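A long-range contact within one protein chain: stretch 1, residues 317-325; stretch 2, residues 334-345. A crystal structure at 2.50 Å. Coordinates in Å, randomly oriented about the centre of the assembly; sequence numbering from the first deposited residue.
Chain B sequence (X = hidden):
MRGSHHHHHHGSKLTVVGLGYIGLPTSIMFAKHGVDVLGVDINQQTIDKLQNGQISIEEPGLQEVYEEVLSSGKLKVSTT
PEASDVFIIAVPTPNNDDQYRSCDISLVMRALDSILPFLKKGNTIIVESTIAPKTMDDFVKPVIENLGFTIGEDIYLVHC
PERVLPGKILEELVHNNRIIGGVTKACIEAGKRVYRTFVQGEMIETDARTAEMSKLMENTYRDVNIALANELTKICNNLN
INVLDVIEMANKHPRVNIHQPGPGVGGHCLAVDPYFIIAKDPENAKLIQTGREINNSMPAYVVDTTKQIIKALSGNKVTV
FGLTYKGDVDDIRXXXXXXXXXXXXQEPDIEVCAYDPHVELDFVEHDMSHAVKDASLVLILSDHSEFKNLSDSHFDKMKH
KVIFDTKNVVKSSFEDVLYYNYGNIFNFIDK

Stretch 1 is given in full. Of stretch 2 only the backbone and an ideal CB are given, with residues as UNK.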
ATOM      1  N   LYS B 317      33.513  -4.022  17.896  1.00 64.43           N
ATOM      2  CA  LYS B 317      33.513  -4.385  16.488  1.00 63.15           C
ATOM      3  C   LYS B 317      32.209  -4.926  15.909  1.00 66.14           C
ATOM      4  O   LYS B 317      31.729  -5.992  16.312  1.00 65.46           O
ATOM      5  CB  LYS B 317      34.719  -5.256  16.110  1.00 64.82           C
ATOM      6  CG  LYS B 317      35.154  -5.044  14.664  1.00 74.20           C
ATOM      7  CD  LYS B 317      35.988  -6.187  14.133  1.00 85.16           C
ATOM      8  CE  LYS B 317      36.233  -6.029  12.655  1.00 95.47           C
ATOM      9  NZ  LYS B 317      37.001  -7.167  12.102  1.00106.57           N
ATOM     10  N   VAL B 318      31.659  -4.169  14.933  1.00 62.05           N
ATOM     11  CA  VAL B 318      30.468  -4.512  14.160  1.00 61.80           C
ATOM     12  C   VAL B 318      30.881  -4.594  12.699  1.00 64.11           C
ATOM     13  O   VAL B 318      31.434  -3.626  12.163  1.00 64.23           O
ATOM     14  CB  VAL B 318      29.227  -3.586  14.375  1.00 65.95           C
ATOM     15  CG1 VAL B 318      29.518  -2.142  13.999  1.00 66.12           C
ATOM     16  CG2 VAL B 318      28.009  -4.103  13.602  1.00 65.42           C
ATOM     17  N   THR B 319      30.635  -5.756  12.066  1.00 57.82           N
ATOM     18  CA  THR B 319      30.935  -5.951  10.653  1.00 55.86           C
ATOM     19  C   THR B 319      29.664  -5.784   9.826  1.00 55.39           C
ATOM     20  O   THR B 319      28.740  -6.591   9.918  1.00 54.13           O
ATOM     21  CB  THR B 319      31.641  -7.290  10.391  1.00 64.93           C
ATOM     22  OG1 THR B 319      32.775  -7.394  11.244  1.00 71.85           O
ATOM     23  CG2 THR B 319      32.079  -7.437   8.944  1.00 58.27           C
ATOM     24  N   VAL B 320      29.627  -4.735   9.020  1.00 50.57           N
ATOM     25  CA  VAL B 320      28.512  -4.457   8.117  1.00 49.41           C
ATOM     26  C   VAL B 320      28.669  -5.367   6.879  1.00 53.04           C
ATOM     27  O   VAL B 320      29.762  -5.468   6.314  1.00 51.72           O
ATOM     28  CB  VAL B 320      28.440  -2.937   7.782  1.00 51.79           C
ATOM     29  CG1 VAL B 320      27.657  -2.665   6.500  1.00 51.26           C
ATOM     30  CG2 VAL B 320      27.867  -2.145   8.952  1.00 51.03           C
ATOM     31  N   PHE B 321      27.582  -6.054   6.506  1.00 50.06           N
ATOM     32  CA  PHE B 321      27.501  -6.944   5.347  1.00 49.56           C
ATOM     33  C   PHE B 321      26.556  -6.304   4.314  1.00 51.26           C
ATOM     34  O   PHE B 321      25.338  -6.358   4.452  1.00 49.84           O
ATOM     35  CB  PHE B 321      27.009  -8.337   5.779  1.00 51.58           C
ATOM     36  CG  PHE B 321      28.072  -9.348   6.129  1.00 53.62           C
ATOM     37  CD1 PHE B 321      27.843 -10.705   5.949  1.00 56.75           C
ATOM     38  CD2 PHE B 321      29.291  -8.950   6.667  1.00 57.47           C
ATOM     39  CE1 PHE B 321      28.815 -11.650   6.291  1.00 58.11           C
ATOM     40  CE2 PHE B 321      30.272  -9.896   6.997  1.00 60.82           C
ATOM     41  CZ  PHE B 321      30.023 -11.240   6.810  1.00 58.46           C
ATOM     42  N   GLY B 322      27.142  -5.656   3.322  1.00 47.66           N
ATOM     43  CA  GLY B 322      26.412  -4.953   2.281  1.00 46.83           C
ATOM     44  C   GLY B 322      26.315  -3.464   2.533  1.00 49.41           C
ATOM     45  O   GLY B 322      25.946  -3.037   3.629  1.00 48.19           O
ATOM     46  N   LEU B 323      26.668  -2.665   1.514  1.00 46.83           N
ATOM     47  CA  LEU B 323      26.647  -1.198   1.555  1.00 46.60           C
ATOM     48  C   LEU B 323      25.726  -0.608   0.455  1.00 50.06           C
ATOM     49  O   LEU B 323      25.629   0.611   0.316  1.00 50.33           O
ATOM     50  CB  LEU B 323      28.066  -0.639   1.406  1.00 46.86           C
ATOM     51  CG  LEU B 323      29.080  -0.779   2.556  1.00 51.42           C
ATOM     52  CD1 LEU B 323      30.387  -0.181   2.137  1.00 54.90           C
ATOM     53  CD2 LEU B 323      28.661  -0.003   3.764  1.00 50.69           C
ATOM     54  N   THR B 324      25.021  -1.477  -0.278  1.00 45.93           N
ATOM     55  CA  THR B 324      24.130  -1.097  -1.378  1.00 45.71           C
ATOM     56  C   THR B 324      22.653  -1.212  -1.011  1.00 51.86           C
ATOM     57  O   THR B 324      22.309  -2.018  -0.142  1.00 50.81           O
ATOM     58  CB  THR B 324      24.418  -1.991  -2.605  1.00 47.20           C
ATOM     59  OG1 THR B 324      24.129  -3.357  -2.281  1.00 39.87           O
ATOM     60  CG2 THR B 324      25.847  -1.846  -3.119  1.00 41.97           C
ATOM     61  N   TYR B 325      21.768  -0.463  -1.717  1.00 51.76           N
ATOM     62  CA  TYR B 325      20.324  -0.582  -1.484  1.00 53.47           C
ATOM     63  C   TYR B 325      19.826  -1.896  -2.056  1.00 59.19           C
ATOM     64  O   TYR B 325      19.277  -2.708  -1.318  1.00 61.46           O
ATOM     65  CB  TYR B 325      19.526   0.620  -2.029  1.00 56.21           C
ATOM     66  CG  TYR B 325      18.011   0.444  -1.979  1.00 61.03           C
ATOM     67  CD1 TYR B 325      17.346   0.242  -0.765  1.00 63.24           C
ATOM     68  CD2 TYR B 325      17.239   0.521  -3.137  1.00 62.14           C
ATOM     69  CE1 TYR B 325      15.958   0.086  -0.714  1.00 63.15           C
ATOM     70  CE2 TYR B 325      15.850   0.364  -3.096  1.00 63.21           C
ATOM     71  CZ  TYR B 325      15.211   0.159  -1.880  1.00 70.13           C
ATOM     72  OH  TYR B 325      13.839   0.028  -1.834  1.00 68.14           O
ATOM     73  N   UNK B 334      22.764   6.827  -2.688  1.00 56.32           N
ATOM     74  CA  UNK B 334      21.514   6.922  -1.925  1.00 54.57           C
ATOM     75  C   UNK B 334      21.164   5.570  -1.301  1.00 52.83           C
ATOM     76  O   UNK B 334      20.110   5.014  -1.576  1.00 52.56           O
ATOM     77  CB  UNK B 334      20.371   7.402  -2.822  1.00 54.57           C
ATOM     78  N   UNK B 335      22.097   5.018  -0.516  1.00 45.09           N
ATOM     79  CA  UNK B 335      21.972   3.711   0.127  1.00 42.39           C
ATOM     80  C   UNK B 335      21.707   3.810   1.642  1.00 46.09           C
ATOM     81  O   UNK B 335      22.488   4.441   2.379  1.00 46.00           O
ATOM     82  CB  UNK B 335      23.244   2.898  -0.120  1.00 42.39           C
ATOM     83  N   UNK B 336      20.637   3.155   2.139  1.00 42.23           N
ATOM     84  CA  UNK B 336      20.404   3.156   3.597  1.00 41.19           C
ATOM     85  C   UNK B 336      21.481   2.337   4.349  1.00 43.07           C
ATOM     86  O   UNK B 336      21.824   2.663   5.477  1.00 41.05           O
ATOM     87  CB  UNK B 336      19.015   2.591   3.903  1.00 41.19           C
ATOM     88  N   UNK B 337      22.056   1.308   3.686  1.00 41.06           N
ATOM     89  CA  UNK B 337      23.131   0.433   4.197  1.00 40.81           C
ATOM     90  C   UNK B 337      24.427   1.254   4.419  1.00 46.00           C
ATOM     91  O   UNK B 337      25.091   1.094   5.443  1.00 44.97           O
ATOM     92  CB  UNK B 337      23.390  -0.718   3.223  1.00 40.81           C
ATOM     93  N   UNK B 338      24.749   2.161   3.477  1.00 43.14           N
ATOM     94  CA  UNK B 338      25.906   3.037   3.599  1.00 42.77           C
ATOM     95  C   UNK B 338      25.642   4.059   4.667  1.00 45.81           C
ATOM     96  O   UNK B 338      26.560   4.388   5.411  1.00 46.38           O
ATOM     97  CB  UNK B 338      26.233   3.720   2.269  1.00 42.77           C
ATOM     98  N   UNK B 339      24.396   4.576   4.744  1.00 41.30           N
ATOM     99  CA  UNK B 339      23.985   5.542   5.765  1.00 40.26           C
ATOM    100  C   UNK B 339      24.201   5.019   7.177  1.00 43.30           C
ATOM    101  O   UNK B 339      24.705   5.753   8.029  1.00 41.83           O
ATOM    102  CB  UNK B 339      22.512   5.911   5.576  1.00 40.26           C
ATOM    103  N   UNK B 340      23.942   3.708   7.376  1.00 41.07           N
ATOM    104  CA  UNK B 340      24.130   3.001   8.648  1.00 41.09           C
ATOM    105  C   UNK B 340      25.617   2.901   8.958  1.00 46.84           C
ATOM    106  O   UNK B 340      26.022   3.248  10.067  1.00 46.86           O
ATOM    107  CB  UNK B 340      23.497   1.609   8.602  1.00 41.09           C
ATOM    108  N   UNK B 341      26.423   2.450   7.972  1.00 44.61           N
ATOM    109  CA  UNK B 341      27.881   2.279   8.079  1.00 44.98           C
ATOM    110  C   UNK B 341      28.558   3.569   8.539  1.00 47.55           C
ATOM    111  O   UNK B 341      29.332   3.550   9.478  1.00 47.89           O
ATOM    112  CB  UNK B 341      28.466   1.836   6.736  1.00 44.98           C
ATOM    113  N   UNK B 342      28.234   4.664   7.881  1.00 43.77           N
ATOM    114  CA  UNK B 342      28.717   6.009   8.126  1.00 44.86           C
ATOM    115  C   UNK B 342      28.312   6.505   9.544  1.00 51.16           C
ATOM    116  O   UNK B 342      29.113   7.174  10.197  1.00 51.53           O
ATOM    117  CB  UNK B 342      28.175   6.953   7.051  1.00 44.86           C
ATOM    118  N   UNK B 343      27.075   6.185  10.000  1.00 47.77           N
ATOM    119  CA  UNK B 343      26.539   6.540  11.324  1.00 46.64           C
ATOM    120  C   UNK B 343      27.258   5.733  12.375  1.00 50.91           C
ATOM    121  O   UNK B 343      27.595   6.263  13.436  1.00 51.55           O
ATOM    122  CB  UNK B 343      25.030   6.299  11.403  1.00 46.64           C
ATOM    123  N   UNK B 344      27.477   4.453  12.084  1.00 47.35           N
ATOM    124  CA  UNK B 344      28.192   3.557  12.975  1.00 48.17           C
ATOM    125  C   UNK B 344      29.667   3.990  13.078  1.00 56.40           C
ATOM    126  O   UNK B 344      30.240   3.961  14.173  1.00 55.90           O
ATOM    127  CB  UNK B 344      28.081   2.113  12.482  1.00 48.17           C
ATOM    128  N   UNK B 345      30.272   4.406  11.940  1.00 56.46           N
ATOM    129  CA  UNK B 345      31.653   4.884  11.875  1.00 57.84           C
ATOM    130  C   UNK B 345      31.800   6.154  12.715  1.00 63.35           C
ATOM    131  O   UNK B 345      32.743   6.243  13.504  1.00 63.72           O
ATOM    132  CB  UNK B 345      32.069   5.146  10.426  1.00 57.84           C
TER

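Position 334 lies in the loop two residues before the helix, with phi/psi of 48/56, a left-handed region that glycine and asparagine enter most easily but others can reach. Its ideal CB finds nothing of stretch 1 within 5.5 Å, so a polar or charged side chain would suit. The residue is Glu334, and the end of its side chain leads away from stretch 1.

Position 335 directly precedes the helix. Its CA-to-CB bond points toward stretch 1, and the ideal CB is 3.3 Å from Leu323 O, an acceptor. Space is short, and the first turn of the helix has free NH groups. Serine fits best, or threonine if there is room for its methyl; aspartate and asparagine also cap helices, but aspartate has no proton for Leu323 O and asparagine is larger. It is Ser335. Its OG donates to Leu323 O at 2.6 Å and accepts from the backbone N of position 338 at 3.0 Å, a capping bond. One hydroxyl thus ties the loop of stretch 1 to the start of the helix.

Position 336 opens the helix, with phi near -68. Its CA-to-CB bond points sideways, and the ideal CB is 5.5 Å from Tyr325 CD1. Proline is favoured in a first turn, and other small or apolar residues are possible. It is Pro336, and its CD lies 3.8 Å from Tyr325 CD1, an apolar contact oblique to the ring.

Position 337 points toward stretch 1 at close range. The ideal CB is 3.5 Å from Gly322 O, 3.6 Å from Leu323 C and 3.8 Å from Thr324 O. This backbone wall leaves little room, so alanine or glycine is expected. It is Ala337. Its CA is 4.7 Å from Leu323 CA, and its methyl rests on the loop.

Position 338 points sideways, with its ideal CB 3.7 Å from Leu323 O. The leucine side chain nearby favours an apolar or aromatic residue. It is Phe338, with chi1 in t; its CD1 meets Leu323 CD2 at 4.0 Å.

Positions 339 and 340 have nothing of stretch 1 within 5.5 Å of the ideal CB, so many residues would do. They are Asp339, out of reach, and Ile340, sideways.

Position 341 points toward stretch 1, with its ideal CB 3.5 Å from Leu323 CD2 and 4.6 Å from Val320 CG1. An apolar or aromatic side chain suits this surface. It is Tyr341; its CB packs against Leu323 CD2 at 3.5 Å, and the same methyl lies oblique to the ring.

Positions 342 and 343 are unconstrained by stretch 1. They hold Glu342, pointing sideways, and Leu343, out of reach.

Position 344 points toward the strand. The ideal CB is 4.7 Å from Val318 CG1, leaving room for a longer apolar side chain such as leucine, isoleucine or methionine. It is Leu344. Its CD1 reaches Val318 CG1 at 3.7 Å and Val320 CG2 at 4.1 Å, bridging two strand residues that point toward the helix.

Position 345 faces no atom of stretch 1 and tolerates polar residues. It is Asn345.

Stretch 2 (334-345) ESPAFDIYELLN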
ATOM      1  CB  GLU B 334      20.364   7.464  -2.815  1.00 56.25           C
ATOM      2  CG  GLU B 334      20.407   8.964  -3.039  1.00 65.07           C
ATOM      3  CD  GLU B 334      20.001   9.765  -1.823  1.00 88.95           C
ATOM      4  OE1 GLU B 334      18.782   9.841  -1.543  1.00 76.44           O
ATOM      5  OE2 GLU B 334      20.905  10.281  -1.123  1.00 85.03           O
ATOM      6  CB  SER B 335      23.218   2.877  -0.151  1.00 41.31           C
ATOM      7  OG  SER B 335      23.440   1.868   0.815  1.00 42.05           O
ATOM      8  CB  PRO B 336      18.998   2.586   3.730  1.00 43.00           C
ATOM      9  CG  PRO B 336      18.815   1.714   2.510  1.00 47.83           C
ATOM     10  CD  PRO B 336      19.630   2.346   1.416  1.00 43.71           C
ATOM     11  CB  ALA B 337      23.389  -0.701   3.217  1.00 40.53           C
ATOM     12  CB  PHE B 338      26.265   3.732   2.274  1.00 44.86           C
ATOM     13  CG  PHE B 338      27.595   4.429   2.395  1.00 47.35           C
ATOM     14  CD1 PHE B 338      28.783   3.729   2.223  1.00 51.38           C
ATOM     15  CD2 PHE B 338      27.667   5.763   2.780  1.00 50.39           C
ATOM     16  CE1 PHE B 338      30.017   4.360   2.376  1.00 51.71           C
ATOM     17  CE2 PHE B 338      28.906   6.381   2.977  1.00 53.44           C
ATOM     18  CZ  PHE B 338      30.068   5.676   2.763  1.00 51.09           C
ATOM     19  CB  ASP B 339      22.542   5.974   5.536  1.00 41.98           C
ATOM     20  CG  ASP B 339      22.410   6.945   4.381  1.00 52.02           C
ATOM     21  OD1 ASP B 339      21.298   7.501   4.193  1.00 53.51           O
ATOM     22  OD2 ASP B 339      23.424   7.176   3.679  1.00 51.47           O
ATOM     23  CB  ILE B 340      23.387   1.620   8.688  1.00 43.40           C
ATOM     24  CG1 ILE B 340      21.852   1.824   8.625  1.00 44.56           C
ATOM     25  CG2 ILE B 340      23.749   0.822   9.941  1.00 43.00           C
ATOM     26  CD1 ILE B 340      21.042   0.715   8.058  1.00 45.73           C
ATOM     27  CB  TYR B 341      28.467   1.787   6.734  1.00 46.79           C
ATOM     28  CG  TYR B 341      29.970   1.934   6.603  1.00 48.73           C
ATOM     29  CD1 TYR B 341      30.835   1.030   7.218  1.00 50.50           C
ATOM     30  CD2 TYR B 341      30.531   3.001   5.897  1.00 49.40           C
ATOM     31  CE1 TYR B 341      32.219   1.180   7.130  1.00 51.55           C
ATOM     32  CE2 TYR B 341      31.912   3.161   5.804  1.00 49.93           C
ATOM     33  CZ  TYR B 341      32.751   2.243   6.412  1.00 55.44           C
ATOM     34  OH  TYR B 341      34.105   2.395   6.307  1.00 55.66           O
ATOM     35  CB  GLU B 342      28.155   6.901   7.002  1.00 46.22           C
ATOM     36  CG  GLU B 342      28.413   8.394   7.084  1.00 55.30           C
ATOM     37  CD  GLU B 342      27.644   9.240   6.078  1.00 84.44           C
ATOM     38  OE1 GLU B 342      26.818   8.680   5.314  1.00 84.04           O
ATOM     39  OE2 GLU B 342      27.880  10.472   6.051  1.00 78.67           O
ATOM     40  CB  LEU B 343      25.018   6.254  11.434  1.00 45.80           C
ATOM     41  CG  LEU B 343      24.054   7.279  10.834  1.00 47.54           C
ATOM     42  CD1 LEU B 343      22.653   6.701  10.742  1.00 46.84           C
ATOM     43  CD2 LEU B 343      24.066   8.586  11.612  1.00 44.86           C
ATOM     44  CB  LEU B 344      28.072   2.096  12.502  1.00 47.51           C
ATOM     45  CG  LEU B 344      26.769   1.352  12.763  1.00 50.94           C
ATOM     46  CD1 LEU B 344      26.919  -0.093  12.390  1.00 52.73           C
ATOM     47  CD2 LEU B 344      26.315   1.464  14.215  1.00 50.23           C
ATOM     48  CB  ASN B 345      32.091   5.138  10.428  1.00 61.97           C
ATOM     49  CG  ASN B 345      33.587   5.246  10.257  1.00 93.72           C
ATOM     50  OD1 ASN B 345      34.219   6.232  10.652  1.00 90.47           O
ATOM     51  ND2 ASN B 345      34.184   4.226   9.670  1.00 88.73           N
TER
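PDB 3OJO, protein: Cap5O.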